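Sugar-binding transcriptional regulator, LacI family (Enterococcus faecalis, PDB 3CS3) probably regulates transcription as a LacI-family DNA-binding repressor, presumably in response to a sugar or similar small molecule. Local coordinates at residues G12-D17 with D59-L64; S118-L123 with P174-V179. One frame throughout, in Å; residues are numbered along the deposited sequence.

Interaction 1 of 2, residues G12-D17 with D59-L64; sequences GVYLAD and DGAIIL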
ATOM      1  N   GLY A  12      -9.286  -3.641 -15.644  1.00 30.87           N
ATOM      2  CA  GLY A  12      -8.679  -4.467 -14.602  1.00 31.93           C
ATOM      3  C   GLY A  12      -7.206  -4.137 -14.440  1.00 35.27           C
ATOM      4  O   GLY A  12      -6.457  -4.123 -15.410  1.00 32.91           O
ATOM      5  N   VAL A  13      -6.787  -3.848 -13.215  1.00 33.85           N
ATOM      6  CA  VAL A  13      -5.394  -3.528 -12.951  1.00 25.08           C
ATOM      7  C   VAL A  13      -4.792  -4.650 -12.111  1.00 33.04           C
ATOM      8  O   VAL A  13      -5.225  -4.897 -10.990  1.00 35.54           O
ATOM      9  CB  VAL A  13      -5.239  -2.152 -12.273  1.00 30.78           C
ATOM     10  CG1 VAL A  13      -3.780  -1.861 -11.967  1.00 28.42           C
ATOM     11  CG2 VAL A  13      -5.823  -1.049 -13.162  1.00 22.43           C
ATOM     12  N   TYR A  14      -3.810  -5.342 -12.676  1.00 32.71           N
ATOM     13  CA  TYR A  14      -3.231  -6.514 -12.029  1.00 35.12           C
ATOM     14  C   TYR A  14      -1.871  -6.198 -11.424  1.00 38.23           C
ATOM     15  O   TYR A  14      -0.884  -6.009 -12.137  1.00 44.07           O
ATOM     16  CB  TYR A  14      -3.185  -7.705 -13.000  1.00 39.18           C
ATOM     17  CG  TYR A  14      -4.570  -8.203 -13.344  1.00 46.46           C
ATOM     18  CD1 TYR A  14      -5.181  -9.191 -12.576  1.00 51.82           C
ATOM     19  CD2 TYR A  14      -5.290  -7.652 -14.411  1.00 48.22           C
ATOM     20  CE1 TYR A  14      -6.459  -9.636 -12.868  1.00 53.74           C
ATOM     21  CE2 TYR A  14      -6.569  -8.087 -14.709  1.00 48.84           C
ATOM     22  CZ  TYR A  14      -7.145  -9.084 -13.934  1.00 51.30           C
ATOM     23  OH  TYR A  14      -8.413  -9.528 -14.218  1.00 58.58           O
ATOM     24  N   LEU A  15      -1.854  -6.102 -10.098  1.00 39.21           N
ATOM     25  CA  LEU A  15      -0.652  -5.757  -9.341  1.00 36.51           C
ATOM     26  C   LEU A  15      -0.106  -6.980  -8.624  1.00 35.19           C
ATOM     27  O   LEU A  15      -0.813  -7.966  -8.444  1.00 41.68           O
ATOM     28  CB  LEU A  15      -0.933  -4.626  -8.349  1.00 28.07           C
ATOM     29  CG  LEU A  15      -1.458  -3.302  -8.924  1.00 34.76           C
ATOM     30  CD1 LEU A  15      -1.615  -2.305  -7.802  1.00 35.53           C
ATOM     31  CD2 LEU A  15      -0.563  -2.726 -10.039  1.00 30.31           C
ATOM     32  N   ALA A  16       1.160  -6.906  -8.227  1.00 44.53           N
ATOM     33  CA  ALA A  16       1.852  -8.029  -7.599  1.00 53.46           C
ATOM     34  C   ALA A  16       1.834  -7.970  -6.070  1.00 58.86           C
ATOM     35  O   ALA A  16       2.063  -8.983  -5.404  1.00 68.95           O
ATOM     36  CB  ALA A  16       3.272  -8.096  -8.106  1.00 47.77           C
ATOM     37  N   ASP A  17       1.543  -6.788  -5.536  1.00 64.54           N
ATOM     38  CA  ASP A  17       1.617  -6.489  -4.094  1.00 78.56           C
ATOM     39  C   ASP A  17       2.974  -6.706  -3.411  1.00 81.87           C
ATOM     40  O   ASP A  17       3.057  -7.246  -2.305  1.00 80.70           O
ATOM     41  CB  ASP A  17       0.452  -7.088  -3.284  1.00 80.91           C
ATOM     42  CG  ASP A  17      -0.636  -6.063  -2.976  1.00 88.64           C
ATOM     43  OD1 ASP A  17      -1.041  -5.962  -1.798  1.00 92.38           O
ATOM     44  OD2 ASP A  17      -1.079  -5.349  -3.904  1.00 85.26           O
ATOM     45  N   ASP A  59     -13.130  -4.459 -19.647  1.00 44.69           N
ATOM     46  CA  ASP A  59     -12.825  -4.067 -21.027  1.00 45.81           C
ATOM     47  C   ASP A  59     -11.382  -4.345 -21.426  1.00 47.33           C
ATOM     48  O   ASP A  59     -11.122  -4.839 -22.525  1.00 63.02           O
ATOM     49  CB  ASP A  59     -13.129  -2.581 -21.256  1.00 40.02           C
ATOM     50  CG  ASP A  59     -14.615  -2.287 -21.380  1.00 39.39           C
ATOM     51  OD1 ASP A  59     -15.441  -3.228 -21.374  1.00 48.31           O
ATOM     52  OD2 ASP A  59     -14.955  -1.096 -21.482  1.00 42.47           O
ATOM     53  N   GLY A  60     -10.452  -4.006 -20.539  1.00 46.45           N
ATOM     54  CA  GLY A  60      -9.025  -4.110 -20.816  1.00 40.34           C
ATOM     55  C   GLY A  60      -8.205  -4.197 -19.544  1.00 40.42           C
ATOM     56  O   GLY A  60      -8.733  -4.018 -18.450  1.00 39.28           O
ATOM     57  N   ALA A  61      -6.909  -4.463 -19.683  1.00 31.44           N
ATOM     58  CA  ALA A  61      -6.059  -4.662 -18.515  1.00 30.56           C
ATOM     59  C   ALA A  61      -4.798  -3.807 -18.518  1.00 34.55           C
ATOM     60  O   ALA A  61      -4.217  -3.540 -19.572  1.00 34.53           O
ATOM     61  CB  ALA A  61      -5.705  -6.148 -18.346  1.00 29.30           C
ATOM     62  N   ILE A  62      -4.402  -3.370 -17.324  1.00 32.06           N
ATOM     63  CA  ILE A  62      -3.092  -2.786 -17.087  1.00 26.86           C
ATOM     64  C   ILE A  62      -2.356  -3.734 -16.140  1.00 32.18           C
ATOM     65  O   ILE A  62      -2.826  -3.992 -15.035  1.00 28.97           O
ATOM     66  CB  ILE A  62      -3.188  -1.361 -16.492  1.00 27.83           C
ATOM     67  CG1 ILE A  62      -3.806  -0.393 -17.509  1.00 26.45           C
ATOM     68  CG2 ILE A  62      -1.813  -0.852 -16.056  1.00 23.21           C
ATOM     69  CD1 ILE A  62      -4.206   0.949 -16.915  1.00 24.69           C
ATOM     70  N   ILE A  63      -1.213  -4.258 -16.579  1.00 32.58           N
ATOM     71  CA  ILE A  63      -0.500  -5.301 -15.831  1.00 30.57           C
ATOM     72  C   ILE A  63       0.846  -4.830 -15.272  1.00 34.59           C
ATOM     73  O   ILE A  63       1.745  -4.429 -16.025  1.00 30.13           O
ATOM     74  CB  ILE A  63      -0.237  -6.570 -16.700  1.00 37.10           C
ATOM     75  CG1 ILE A  63      -1.467  -6.966 -17.536  1.00 32.08           C
ATOM     76  CG2 ILE A  63       0.309  -7.739 -15.844  1.00 32.03           C
ATOM     77  CD1 ILE A  63      -2.521  -7.742 -16.808  1.00 47.43           C
ATOM     78  N   LEU A  64       0.971  -4.890 -13.949  1.00 28.75           N
ATOM     79  CA  LEU A  64       2.257  -4.763 -13.276  1.00 30.76           C
ATOM     80  C   LEU A  64       2.395  -5.907 -12.266  1.00 33.96           C
ATOM     81  O   LEU A  64       2.167  -5.729 -11.069  1.00 33.64           O
ATOM     82  CB  LEU A  64       2.396  -3.382 -12.617  1.00 32.13           C
ATOM     83  CG  LEU A  64       3.619  -2.965 -11.776  1.00 37.17           C
ATOM     84  CD1 LEU A  64       4.929  -3.614 -12.202  1.00 35.59           C
ATOM     85  CD2 LEU A  64       3.755  -1.463 -11.796  1.00 35.55           C
TER
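Strands 12-15 and 60-64 lie parallel, 4.7 Å apart at closest approach and 16° off alignment, and Gly12, Val13 and Tyr14 pair with Ala61, Ile62 and Ile63. Within 12-17 and 59-64 the first bond is Gly12 N to Gly60 O at 2.9 Å; Gly12 O then accepts from Ile62 N, Tyr14 N reaches Ile62 O, and Leu64 N donates to Tyr14 O. The phenol of Tyr14 shares one face of the sheet with Ala61 and Ile63. Its CG sits beside the backbone N (chi1 -68°). The ring lies over Gly12, with Ala61 CB 4.2 Å from Tyr14 CE2 at the ring edge. Ile63 approaches obliquely, its CD1 lying 3.7 Å from Tyr14 CD2. On the other face, Leu15 and Leu64 cross obliquely, Leu15 CD2 resting 4.0 Å from Leu64 CB, while Val13 CG2 lies 4.3 Å from Ile62 CB. Such neighbouring parallel strands under helices are consistent with one alpha/beta lobe of the periplasmic binding protein-like fold. Helix 23-35 covers Leu15, Ile62 and Leu64, helix 232-247 packs over Ile62 and Leu64, and strands 40-45 and 82-85 continue the sheet beyond 10-15 and 60-64.

Interaction 2 of 2, residues S118-L123 with P174-V179; sequences SKKVLL and PQTEPV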
ATOM      1  N   SER A 118      34.066   2.644  -5.151  1.00 47.98           N
ATOM      2  CA  SER A 118      33.663   1.429  -4.449  0.50 47.12           C
ATOM      3  C   SER A 118      34.601   0.262  -4.734  1.00 48.16           C
ATOM      4  O   SER A 118      35.073   0.093  -5.859  1.00 51.30           O
ATOM      5  CB  SER A 118      32.233   1.051  -4.824  0.50 45.51           C
ATOM      6  OG  SER A 118      31.337   2.080  -4.454  0.50 38.33           O
ATOM      7  N   LYS A 119      34.860  -0.538  -3.705  1.00 52.32           N
ATOM      8  CA  LYS A 119      35.758  -1.685  -3.808  1.00 51.09           C
ATOM      9  C   LYS A 119      35.007  -2.967  -4.154  1.00 48.90           C
ATOM     10  O   LYS A 119      35.587  -3.893  -4.718  1.00 51.37           O
ATOM     11  CB  LYS A 119      36.556  -1.861  -2.507  1.00 50.46           C
ATOM     12  CG  LYS A 119      37.443  -0.664  -2.134  1.00 57.21           C
ATOM     13  CD  LYS A 119      38.544  -0.431  -3.169  1.00 71.70           C
ATOM     14  CE  LYS A 119      39.247   0.902  -2.960  1.00 79.17           C
ATOM     15  NZ  LYS A 119      40.219   1.185  -4.056  1.00 75.09           N
ATOM     16  N   LYS A 120      33.729  -3.013  -3.783  1.00 42.39           N
ATOM     17  CA  LYS A 120      32.806  -4.082  -4.160  1.00 36.76           C
ATOM     18  C   LYS A 120      31.382  -3.539  -4.045  1.00 41.17           C
ATOM     19  O   LYS A 120      31.073  -2.769  -3.130  1.00 34.16           O
ATOM     20  CB  LYS A 120      32.959  -5.315  -3.256  1.00 35.64           C
ATOM     21  CG  LYS A 120      32.460  -6.605  -3.909  1.00 35.81           C
ATOM     22  CD  LYS A 120      31.679  -7.494  -2.950  1.00 39.78           C
ATOM     23  CE  LYS A 120      32.575  -8.466  -2.203  1.00 61.28           C
ATOM     24  NZ  LYS A 120      31.782  -9.559  -1.572  1.00 61.05           N
ATOM     25  N   VAL A 121      30.519  -3.931  -4.975  1.00 38.41           N
ATOM     26  CA  VAL A 121      29.122  -3.527  -4.934  1.00 34.80           C
ATOM     27  C   VAL A 121      28.255  -4.768  -4.806  1.00 40.52           C
ATOM     28  O   VAL A 121      28.391  -5.707  -5.579  1.00 39.58           O
ATOM     29  CB  VAL A 121      28.726  -2.691  -6.175  1.00 34.78           C
ATOM     30  CG1 VAL A 121      27.222  -2.400  -6.192  1.00 34.76           C
ATOM     31  CG2 VAL A 121      29.492  -1.380  -6.192  1.00 27.82           C
ATOM     32  N   LEU A 122      27.378  -4.780  -3.807  1.00 42.89           N
ATOM     33  CA  LEU A 122      26.434  -5.877  -3.636  1.00 42.74           C
ATOM     34  C   LEU A 122      25.112  -5.509  -4.314  1.00 41.59           C
ATOM     35  O   LEU A 122      24.523  -4.468  -4.030  1.00 42.86           O
ATOM     36  CB  LEU A 122      26.272  -6.243  -2.150  1.00 43.47           C
ATOM     37  CG  LEU A 122      27.507  -6.910  -1.513  1.00 53.83           C
ATOM     38  CD1 LEU A 122      28.480  -5.906  -0.898  1.00 63.38           C
ATOM     39  CD2 LEU A 122      27.118  -7.916  -0.466  1.00 56.48           C
ATOM     40  N   LEU A 123      24.681  -6.352  -5.247  1.00 37.69           N
ATOM     41  CA  LEU A 123      23.509  -6.068  -6.063  1.00 35.98           C
ATOM     42  C   LEU A 123      22.326  -6.879  -5.569  1.00 34.52           C
ATOM     43  O   LEU A 123      22.187  -8.057  -5.896  1.00 35.83           O
ATOM     44  CB  LEU A 123      23.780  -6.349  -7.551  1.00 32.90           C
ATOM     45  CG  LEU A 123      24.922  -5.606  -8.267  1.00 39.73           C
ATOM     46  CD1 LEU A 123      25.225  -6.258  -9.615  1.00 34.66           C
ATOM     47  CD2 LEU A 123      24.627  -4.112  -8.450  1.00 27.19           C
ATOM     48  N   PRO A 174      32.337 -11.950   6.052  1.00114.85           N
ATOM     49  CA  PRO A 174      33.217 -10.777   6.068  1.00113.76           C
ATOM     50  C   PRO A 174      33.219 -10.036   4.730  1.00109.65           C
ATOM     51  O   PRO A 174      33.528 -10.623   3.689  1.00110.07           O
ATOM     52  CB  PRO A 174      34.603 -11.374   6.360  1.00114.47           C
ATOM     53  CG  PRO A 174      34.332 -12.718   6.956  1.00116.21           C
ATOM     54  CD  PRO A 174      33.095 -13.197   6.270  1.00115.30           C
ATOM     55  N   GLN A 175      32.851  -8.758   4.773  1.00104.34           N
ATOM     56  CA  GLN A 175      32.785  -7.921   3.580  1.00 99.31           C
ATOM     57  C   GLN A 175      33.857  -6.831   3.632  1.00 98.25           C
ATOM     58  O   GLN A 175      34.653  -6.786   4.574  1.00 99.76           O
ATOM     59  CB  GLN A 175      31.391  -7.296   3.446  1.00 96.58           C
ATOM     60  CG  GLN A 175      30.234  -8.299   3.370  1.00 87.39           C
ATOM     61  CD  GLN A 175      30.060  -8.928   1.992  1.00 79.44           C
ATOM     62  OE1 GLN A 175      30.596  -8.443   0.990  1.00 77.31           O
ATOM     63  NE2 GLN A 175      29.294 -10.014   1.938  1.00 60.06           N
ATOM     64  N   THR A 176      33.869  -5.957   2.625  1.00 95.92           N
ATOM     65  CA  THR A 176      34.831  -4.850   2.543  1.00 96.90           C
ATOM     66  C   THR A 176      34.485  -3.758   3.574  1.00 96.85           C
ATOM     67  O   THR A 176      33.419  -3.814   4.197  1.00 95.04           O
ATOM     68  CB  THR A 176      34.917  -4.268   1.103  1.00 97.21           C
ATOM     69  OG1 THR A 176      34.515  -5.264   0.155  1.00 98.30           O
ATOM     70  CG2 THR A 176      36.340  -3.824   0.773  1.00 97.03           C
ATOM     71  N   GLU A 177      35.381  -2.780   3.740  1.00 96.47           N
ATOM     72  CA  GLU A 177      35.340  -1.829   4.864  1.00 95.81           C
ATOM     73  C   GLU A 177      33.998  -1.076   4.988  1.00 91.49           C
ATOM     74  O   GLU A 177      33.334  -1.203   6.021  1.00 96.25           O
ATOM     75  CB  GLU A 177      36.573  -0.895   4.887  1.00100.14           C
ATOM     76  CG  GLU A 177      37.889  -1.510   4.361  1.00105.16           C
ATOM     77  CD  GLU A 177      38.314  -2.784   5.092  1.00108.29           C
ATOM     78  OE1 GLU A 177      38.317  -2.792   6.344  1.00111.07           O
ATOM     79  OE2 GLU A 177      38.649  -3.775   4.407  1.00 99.19           O
ATOM     80  N   PRO A 178      33.588  -0.298   3.957  1.00 81.84           N
ATOM     81  CA  PRO A 178      32.139  -0.092   3.883  1.00 71.03           C
ATOM     82  C   PRO A 178      31.456  -1.143   2.991  1.00 63.12           C
ATOM     83  O   PRO A 178      32.005  -1.536   1.956  1.00 58.94           O
ATOM     84  CB  PRO A 178      32.009   1.311   3.272  1.00 69.62           C
ATOM     85  CG  PRO A 178      33.405   1.689   2.769  1.00 76.71           C
ATOM     86  CD  PRO A 178      34.287   0.481   2.919  1.00 82.19           C
ATOM     87  N   VAL A 179      30.281  -1.609   3.409  1.00 55.97           N
ATOM     88  CA  VAL A 179      29.472  -2.513   2.591  1.00 50.21           C
ATOM     89  C   VAL A 179      28.597  -1.683   1.647  1.00 50.58           C
ATOM     90  O   VAL A 179      27.719  -0.949   2.092  1.00 51.75           O
ATOM     91  CB  VAL A 179      28.580  -3.443   3.453  1.00 51.51           C
ATOM     92  CG1 VAL A 179      27.745  -4.363   2.568  1.00 49.51           C
ATOM     93  CG2 VAL A 179      29.421  -4.260   4.416  1.00 48.31           C
TER
HETATM   94  O   HOH W   1      30.985  -3.575  -0.596  1.00 42.67           O
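Leu122 meets the amide end of Gln175 tip to tip: its CD2 lies 4.0 Å from Gln175 CD, and CD1 comes 3.8 Å from Gln175 OE1, so both methyls press on the carboxamide. The same Leu122 CD1 also reaches Val179 CG1, at 3.9 Å. Lys120 comes to the amide by another route. Its aliphatic chain, bent at chi2 and chi3, crosses Gln175 at about a right angle and brings NZ within 3.0 Å of Gln175 OE1 in a hydrogen bond. The ammonium approaches at a C=O...N angle of 135°, tilted 23° out of the carbonyl plane. In Gln175 itself the bend at chi2 (-79°) brings CD toward Leu122 and Lys120. While OE1 takes Lys120 NZ, the NE2 of the same amide makes a weak hydrogen bond to Ile170 O. Lys120 NZ also has a long, weak ion pair with Glu152. Farther out, Thr176 sits against the two lysine stems, OG1 3.7 Å from Lys120 CB and CG2 3.8 Å from Lys119 CB, while the end of Lys119 leads away. A water donates to Lys120 O at 2.7 Å and more weakly to Pro178 O, a weak water link between the two backbones. Toward the interior, Ile170 packs on both Leu122 and Val179, extending the apolar contact to helix 160-170. Here the loop after that helix leads into strand 179-183 beside strand 121-125, at the N-terminal ends of two neighbouring parallel strands in the four-stranded sheet of an alpha/beta domain, as in the periplasmic binding protein-like fold.

How the interactions relate
The two contacts lie on opposite sides of the chain's centre, their own centres 38 Å apart and their nearest atoms about 19 Å apart, with no touch between them. Interaction 1 closes before interaction 2 opens along the chain. Each belongs to a different sheet: 12-17 with 59-64 joins neighbouring strands of the larger, mixed sheet, whereas 118-123 with 174-179 belongs to the four-stranded parallel sheet of the other lobe. They therefore mark two separate alpha/beta lobes, consistent with the two-lobed core of LacI-family regulators, in which a sugar effector usually binds in the cleft between lobes.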